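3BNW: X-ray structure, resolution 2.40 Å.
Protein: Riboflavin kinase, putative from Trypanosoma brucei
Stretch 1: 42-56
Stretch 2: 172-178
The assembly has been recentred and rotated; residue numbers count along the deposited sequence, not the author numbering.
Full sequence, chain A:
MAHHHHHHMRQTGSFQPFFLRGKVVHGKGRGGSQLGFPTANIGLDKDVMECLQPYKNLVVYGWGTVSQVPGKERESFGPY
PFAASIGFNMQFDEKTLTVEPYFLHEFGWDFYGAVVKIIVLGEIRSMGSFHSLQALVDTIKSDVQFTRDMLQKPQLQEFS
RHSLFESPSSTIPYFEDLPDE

Stretch 1, residues 42-56: IGLDKDVMECLQPYK
Stretch 2 (172-178) IPYFEDL

A short helix can be fastened to a strand without one direct hydrogen bond between them, provided neighbouring side chains such as Pro173, just before the strand, and Phe175, within it, present apolar surface to the helix and its N-terminal approach. In this riboflavin kinase, the helix that starts at Lys46 and strand 174-177 run in nearly the same direction, 31° apart and 8.4 Å at closest approach, with CA atoms in register at Leu44-Pro173 (5.9 Å) and Val48-Phe175 (6.1 Å). About 403 Å² is buried.

Stretch 2 enters extended at Ile172, whose side chain takes no part. A cis peptide bond precedes Pro173 (phi/psi -72/171); its CA-to-CB bond points toward stretch 1, and the C-gamma endo ring packs beside Gly43, Asp45 and Val48. Pro173 CB lies 3.5 Å from Gly43 O, while Pro173 CG lies 3.4 Å from Asp45 CG and 3.7 Å from Val48 CG2. The compact ring thus packs against the N-cap, where Asp45 (chi1 p) accepts a capping bond from Val48 N to Asp45 OD1, 2.9 Å.

Tyr174 (-146/136, chi1 t) points away.

Phe175 (-124/142, chi1 t, chi2 -81°) points toward the helix and is the centrepiece. Buried Val48 (chi1 t) places CG1 4.2 Å from Phe175 CB. One turn later Cys51 (chi1 m) sets CB over the ring face, 3.4 Å from the centroid of Phe175, a CH-pi contact 9° off the ring normal; Cys51 SG approaches Phe175 CD1 to 3.4 Å. Leu52 (chi1 m, chi2 t) CD2 reaches Phe175 CE2 obliquely at 4.1 Å, and Tyr55 (chi1 m, chi2 100°) CE1, in the 3-10 segment 53-55, meets the ring edge at Phe175 CZ, 4.4 Å.

Glu176 (-150/135, chi1 t) also points away, and Tyr174 OH donates to Glu176 OE1 at 3.0 Å.

Asp177 (-76/147, chi1 m) closes the contact through water 1, which donates to Asp177 OD1 (2.9 Å) and Tyr55 OH (2.8 Å). Leu178 lies beyond reach.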

ATOM      1  N   ILE A  42      -0.859  -3.917   7.557  1.00 34.54           N
ATOM      2  CA  ILE A  42      -1.573  -5.061   7.004  1.00 34.03           C
ATOM      3  C   ILE A  42      -1.055  -6.311   7.708  1.00 33.50           C
ATOM      4  O   ILE A  42       0.155  -6.538   7.761  1.00 33.36           O
ATOM      5  CB  ILE A  42      -1.371  -5.188   5.486  1.00 33.71           C
ATOM      6  CG1 ILE A  42      -1.833  -3.907   4.791  1.00 33.79           C
ATOM      7  CG2 ILE A  42      -2.142  -6.381   4.947  1.00 32.81           C
ATOM      8  CD1 ILE A  42      -1.744  -3.969   3.284  1.00 34.55           C
ATOM      9  N   GLY A  43      -1.970  -7.102   8.263  1.00 32.96           N
ATOM     10  CA  GLY A  43      -1.612  -8.324   8.976  1.00 32.63           C
ATOM     11  C   GLY A  43      -1.035  -9.372   8.046  1.00 32.40           C
ATOM     12  O   GLY A  43      -1.697  -9.801   7.101  1.00 32.36           O
ATOM     13  N   LEU A  44       0.207  -9.774   8.311  1.00 32.08           N
ATOM     14  CA  LEU A  44       0.898 -10.765   7.497  1.00 31.86           C
ATOM     15  C   LEU A  44       1.023 -12.087   8.248  1.00 31.89           C
ATOM     16  O   LEU A  44       0.711 -12.170   9.436  1.00 31.85           O
ATOM     17  CB  LEU A  44       2.292 -10.259   7.116  1.00 31.76           C
ATOM     18  CG  LEU A  44       2.392  -8.837   6.553  1.00 31.55           C
ATOM     19  CD1 LEU A  44       3.846  -8.477   6.245  1.00 30.21           C
ATOM     20  CD2 LEU A  44       1.514  -8.676   5.316  1.00 30.59           C
ATOM     21  N   ASP A  45       1.470 -13.117   7.534  1.00 31.97           N
ATOM     22  CA  ASP A  45       1.864 -14.391   8.137  1.00 31.91           C
ATOM     23  C   ASP A  45       3.222 -14.801   7.566  1.00 32.03           C
ATOM     24  O   ASP A  45       3.773 -14.093   6.724  1.00 32.23           O
ATOM     25  CB  ASP A  45       0.791 -15.470   7.909  1.00 31.87           C
ATOM     26  CG  ASP A  45       0.547 -15.778   6.433  1.00 31.60           C
ATOM     27  OD1 ASP A  45       1.342 -15.358   5.564  1.00 31.23           O
ATOM     28  OD2 ASP A  45      -0.457 -16.460   6.145  1.00 30.83           O
ATOM     29  N   LYS A  46       3.753 -15.934   8.017  1.00 32.14           N
ATOM     30  CA  LYS A  46       5.110 -16.353   7.651  1.00 32.44           C
ATOM     31  C   LYS A  46       5.323 -16.465   6.137  1.00 32.44           C
ATOM     32  O   LYS A  46       6.367 -16.052   5.620  1.00 32.41           O
ATOM     33  CB  LYS A  46       5.465 -17.685   8.324  1.00 32.41           C
ATOM     34  CG  LYS A  46       6.951 -18.042   8.237  1.00 32.93           C
ATOM     35  CD  LYS A  46       7.281 -19.391   8.876  1.00 33.09           C
ATOM     36  CE  LYS A  46       7.295 -19.328  10.401  1.00 33.80           C
ATOM     37  NZ  LYS A  46       5.925 -19.331  10.995  1.00 34.38           N
ATOM     38  N   ASP A  47       4.332 -17.019   5.439  1.00 32.36           N
ATOM     39  CA  ASP A  47       4.414 -17.233   3.991  1.00 32.26           C
ATOM     40  C   ASP A  47       4.384 -15.921   3.207  1.00 31.73           C
ATOM     41  O   ASP A  47       5.164 -15.730   2.279  1.00 31.73           O
ATOM     42  CB  ASP A  47       3.273 -18.149   3.529  1.00 32.64           C
ATOM     43  CG  ASP A  47       3.210 -18.297   2.015  1.00 33.77           C
ATOM     44  OD1 ASP A  47       3.706 -19.320   1.492  1.00 34.79           O
ATOM     45  OD2 ASP A  47       2.662 -17.389   1.349  1.00 34.82           O
ATOM     46  N   VAL A  48       3.475 -15.026   3.576  1.00 31.37           N
ATOM     47  CA  VAL A  48       3.321 -13.756   2.871  1.00 30.98           C
ATOM     48  C   VAL A  48       4.506 -12.825   3.141  1.00 30.61           C
ATOM     49  O   VAL A  48       4.912 -12.070   2.257  1.00 30.54           O
ATOM     50  CB  VAL A  48       1.990 -13.068   3.237  1.00 30.98           C
ATOM     51  CG1 VAL A  48       1.918 -11.670   2.638  1.00 31.69           C
ATOM     52  CG2 VAL A  48       0.817 -13.909   2.760  1.00 30.42           C
ATOM     53  N   MET A  49       5.061 -12.888   4.351  1.00 30.18           N
ATOM     54  CA  MET A  49       6.299 -12.177   4.678  1.00 29.70           C
ATOM     55  C   MET A  49       7.452 -12.592   3.755  1.00 29.86           C
ATOM     56  O   MET A  49       8.291 -11.763   3.390  1.00 29.50           O
ATOM     57  CB  MET A  49       6.700 -12.425   6.137  1.00 29.77           C
ATOM     58  CG  MET A  49       5.947 -11.572   7.152  1.00 29.49           C
ATOM     59  SD  MET A  49       6.544 -11.739   8.854  1.00 28.70           S
ATOM     60  CE  MET A  49       8.305 -11.502   8.648  1.00 28.99           C
ATOM     61  N   GLU A  50       7.488 -13.874   3.389  1.00 30.10           N
ATOM     62  CA  GLU A  50       8.508 -14.407   2.483  1.00 30.20           C
ATOM     63  C   GLU A  50       8.341 -13.852   1.069  1.00 29.96           C
ATOM     64  O   GLU A  50       9.319 -13.498   0.416  1.00 30.33           O
ATOM     65  CB  GLU A  50       8.458 -15.938   2.444  1.00 30.19           C
ATOM     66  CG  GLU A  50       9.662 -16.580   1.750  1.00 30.64           C
ATOM     67  CD  GLU A  50       9.557 -18.096   1.631  1.00 30.84           C
ATOM     68  OE1 GLU A  50       8.428 -18.622   1.516  1.00 31.31           O
ATOM     69  OE2 GLU A  50      10.614 -18.765   1.635  1.00 31.84           O
ATOM     70  N   CYS A  51       7.099 -13.793   0.600  1.00 29.63           N
ATOM     71  CA  CYS A  51       6.794 -13.212  -0.706  1.00 29.53           C
ATOM     72  C   CYS A  51       7.224 -11.748  -0.811  1.00 29.16           C
ATOM     73  O   CYS A  51       7.653 -11.298  -1.872  1.00 29.44           O
ATOM     74  CB  CYS A  51       5.294 -13.315  -0.993  1.00 29.84           C
ATOM     75  SG  CYS A  51       4.733 -14.969  -1.439  1.00 30.72           S
ATOM     76  N   LEU A  52       7.106 -11.015   0.294  1.00 28.47           N
ATOM     77  CA  LEU A  52       7.392  -9.580   0.312  1.00 27.88           C
ATOM     78  C   LEU A  52       8.882  -9.240   0.431  1.00 27.71           C
ATOM     79  O   LEU A  52       9.271  -8.087   0.238  1.00 27.37           O
ATOM     80  CB  LEU A  52       6.618  -8.905   1.447  1.00 27.36           C
ATOM     81  CG  LEU A  52       5.098  -8.944   1.300  1.00 26.48           C
ATOM     82  CD1 LEU A  52       4.425  -8.572   2.607  1.00 25.07           C
ATOM     83  CD2 LEU A  52       4.641  -8.042   0.169  1.00 25.66           C
ATOM     84  N   GLN A  53       9.714 -10.236   0.727  1.00 27.75           N
ATOM     85  CA  GLN A  53      11.143 -10.005   0.948  1.00 28.09           C
ATOM     86  C   GLN A  53      11.831  -9.176  -0.146  1.00 28.33           C
ATOM     87  O   GLN A  53      12.608  -8.282   0.170  1.00 28.82           O
ATOM     88  CB  GLN A  53      11.887 -11.332   1.163  1.00 28.05           C
ATOM     89  CG  GLN A  53      11.618 -11.994   2.519  1.00 28.67           C
ATOM     90  CD  GLN A  53      12.035 -11.131   3.713  1.00 29.93           C
ATOM     91  OE1 GLN A  53      11.242 -10.888   4.626  1.00 30.69           O
ATOM     92  NE2 GLN A  53      13.280 -10.660   3.704  1.00 29.28           N
ATOM     93  N   PRO A  54      11.531  -9.439  -1.433  1.00 28.61           N
ATOM     94  CA  PRO A  54      12.173  -8.637  -2.484  1.00 28.50           C
ATOM     95  C   PRO A  54      11.775  -7.156  -2.509  1.00 28.48           C
ATOM     96  O   PRO A  54      12.319  -6.400  -3.311  1.00 28.53           O
ATOM     97  CB  PRO A  54      11.710  -9.317  -3.785  1.00 28.28           C
ATOM     98  CG  PRO A  54      11.135 -10.624  -3.381  1.00 28.28           C
ATOM     99  CD  PRO A  54      10.618 -10.446  -2.004  1.00 28.64           C
ATOM    100  N   TYR A  55      10.834  -6.757  -1.657  1.00 28.67           N
ATOM    101  CA  TYR A  55      10.305  -5.397  -1.650  1.00 28.96           C
ATOM    102  C   TYR A  55      10.639  -4.631  -0.364  1.00 28.69           C
ATOM    103  O   TYR A  55      10.180  -3.505  -0.183  1.00 28.89           O
ATOM    104  CB  TYR A  55       8.787  -5.444  -1.845  1.00 29.40           C
ATOM    105  CG  TYR A  55       8.375  -6.233  -3.064  1.00 29.96           C
ATOM    106  CD1 TYR A  55       7.935  -7.546  -2.950  1.00 31.19           C
ATOM    107  CD2 TYR A  55       8.458  -5.679  -4.334  1.00 30.37           C
ATOM    108  CE1 TYR A  55       7.569  -8.285  -4.066  1.00 30.95           C
ATOM    109  CE2 TYR A  55       8.098  -6.406  -5.457  1.00 31.35           C
ATOM    110  CZ  TYR A  55       7.649  -7.708  -5.315  1.00 31.04           C
ATOM    111  OH  TYR A  55       7.283  -8.435  -6.420  1.00 30.94           O
ATOM    112  N   LYS A  56      11.445  -5.229   0.513  1.00 28.24           N
ATOM    113  CA  LYS A  56      11.775  -4.606   1.795  1.00 27.82           C
ATOM    114  C   LYS A  56      12.737  -3.443   1.614  1.00 26.81           C
ATOM    115  O   LYS A  56      13.572  -3.462   0.711  1.00 26.82           O
ATOM    116  CB  LYS A  56      12.364  -5.631   2.775  1.00 28.09           C
ATOM    117  CG  LYS A  56      13.797  -6.087   2.486  1.00 28.37           C
ATOM    118  CD  LYS A  56      14.133  -7.300   3.343  1.00 28.44           C
ATOM    119  CE  LYS A  56      15.590  -7.697   3.230  1.00 29.42           C
ATOM    120  NZ  LYS A  56      15.912  -8.888   4.085  1.00 30.10           N
ATOM    121  N   ILE A 172      -6.823 -15.233   4.128  1.00 31.19           N
ATOM    122  CA  ILE A 172      -6.168 -13.992   4.563  1.00 30.43           C
ATOM    123  C   ILE A 172      -5.018 -14.316   5.525  1.00 29.67           C
ATOM    124  O   ILE A 172      -5.189 -15.119   6.443  1.00 29.70           O
ATOM    125  CB  ILE A 172      -7.142 -13.000   5.260  1.00 30.50           C
ATOM    126  CG1 ILE A 172      -8.249 -13.754   6.013  1.00 30.80           C
ATOM    127  CG2 ILE A 172      -7.737 -12.026   4.244  1.00 30.23           C
ATOM    128  CD1 ILE A 172      -9.031 -12.906   6.995  1.00 30.39           C
ATOM    129  N   PRO A 173      -3.836 -13.713   5.307  1.00 28.70           N
ATOM    130  CA  PRO A 173      -3.492 -12.869   4.163  1.00 28.12           C
ATOM    131  C   PRO A 173      -3.326 -13.668   2.859  1.00 27.59           C
ATOM    132  O   PRO A 173      -3.323 -14.905   2.872  1.00 27.36           O
ATOM    133  CB  PRO A 173      -2.156 -12.242   4.583  1.00 28.08           C
ATOM    134  CG  PRO A 173      -1.560 -13.223   5.510  1.00 28.29           C
ATOM    135  CD  PRO A 173      -2.713 -13.830   6.254  1.00 28.68           C
ATOM    136  N   TYR A 174      -3.206 -12.949   1.747  1.00 26.96           N
ATOM    137  CA  TYR A 174      -2.969 -13.563   0.444  1.00 26.53           C
ATOM    138  C   TYR A 174      -2.076 -12.673  -0.427  1.00 26.30           C
ATOM    139  O   TYR A 174      -2.276 -11.460  -0.490  1.00 26.38           O
ATOM    140  CB  TYR A 174      -4.298 -13.834  -0.273  1.00 26.24           C
ATOM    141  CG  TYR A 174      -4.106 -14.508  -1.607  1.00 25.97           C
ATOM    142  CD1 TYR A 174      -4.176 -13.785  -2.794  1.00 25.40           C
ATOM    143  CD2 TYR A 174      -3.812 -15.863  -1.678  1.00 25.69           C
ATOM    144  CE1 TYR A 174      -3.975 -14.401  -4.018  1.00 24.36           C
ATOM    145  CE2 TYR A 174      -3.611 -16.488  -2.893  1.00 25.25           C
ATOM    146  CZ  TYR A 174      -3.691 -15.754  -4.059  1.00 25.43           C
ATOM    147  OH  TYR A 174      -3.488 -16.387  -5.264  1.00 26.67           O
ATOM    148  N   PHE A 175      -1.105 -13.292  -1.097  1.00 26.10           N
ATOM    149  CA  PHE A 175      -0.183 -12.600  -1.995  1.00 26.22           C
ATOM    150  C   PHE A 175      -0.246 -13.240  -3.382  1.00 26.74           C
ATOM    151  O   PHE A 175      -0.346 -14.461  -3.486  1.00 26.44           O
ATOM    152  CB  PHE A 175       1.245 -12.691  -1.432  1.00 25.96           C
ATOM    153  CG  PHE A 175       2.321 -12.175  -2.365  1.00 25.26           C
ATOM    154  CD1 PHE A 175       2.817 -12.972  -3.392  1.00 24.79           C
ATOM    155  CD2 PHE A 175       2.855 -10.907  -2.198  1.00 25.56           C
ATOM    156  CE1 PHE A 175       3.804 -12.505  -4.248  1.00 24.01           C
ATOM    157  CE2 PHE A 175       3.854 -10.439  -3.054  1.00 26.14           C
ATOM    158  CZ  PHE A 175       4.323 -11.242  -4.080  1.00 24.33           C
ATOM    159  N   GLU A 176      -0.170 -12.421  -4.435  1.00 27.86           N
ATOM    160  CA  GLU A 176      -0.102 -12.927  -5.819  1.00 28.69           C
ATOM    161  C   GLU A 176       0.665 -12.014  -6.790  1.00 28.94           C
ATOM    162  O   GLU A 176       0.441 -10.811  -6.821  1.00 29.16           O
ATOM    163  CB  GLU A 176      -1.515 -13.171  -6.365  1.00 28.51           C
ATOM    164  CG  GLU A 176      -1.526 -13.533  -7.852  1.00 28.54           C
ATOM    165  CD  GLU A 176      -2.847 -14.076  -8.351  1.00 28.40           C
ATOM    166  OE1 GLU A 176      -3.719 -14.424  -7.532  1.00 28.35           O
ATOM    167  OE2 GLU A 176      -3.009 -14.155  -9.584  1.00 27.69           O
ATOM    168  N   ASP A 177       1.535 -12.605  -7.606  1.00 29.76           N
ATOM    169  CA  ASP A 177       2.270 -11.868  -8.646  1.00 30.36           C
ATOM    170  C   ASP A 177       1.403 -11.533  -9.867  1.00 31.19           C
ATOM    171  O   ASP A 177       0.522 -12.306 -10.241  1.00 31.34           O
ATOM    172  CB  ASP A 177       3.486 -12.676  -9.124  1.00 30.61           C
ATOM    173  CG  ASP A 177       4.704 -12.504  -8.234  1.00 31.66           C
ATOM    174  OD1 ASP A 177       4.958 -11.369  -7.784  1.00 34.26           O
ATOM    175  OD2 ASP A 177       5.427 -13.499  -8.004  1.00 32.26           O
ATOM    176  N   LEU A 178       1.691 -10.391 -10.496  1.00 31.90           N
ATOM    177  CA  LEU A 178       0.997  -9.947 -11.711  1.00 32.58           C
ATOM    178  C   LEU A 178       1.909 -10.049 -12.943  1.00 32.90           C
ATOM    179  O   LEU A 178       3.088  -9.694 -12.871  1.00 33.00           O
ATOM    180  CB  LEU A 178       0.512  -8.502 -11.544  1.00 32.75           C
ATOM    181  CG  LEU A 178      -0.875  -8.292 -10.912  1.00 33.34           C
ATOM    182  CD1 LEU A 178      -1.087  -9.189  -9.699  1.00 34.27           C
ATOM    183  CD2 LEU A 178      -1.081  -6.826 -10.539  1.00 32.65           C
TER
HETATM  184  O   HOH W   1       7.433 -11.237  -6.270  1.00 55.76           O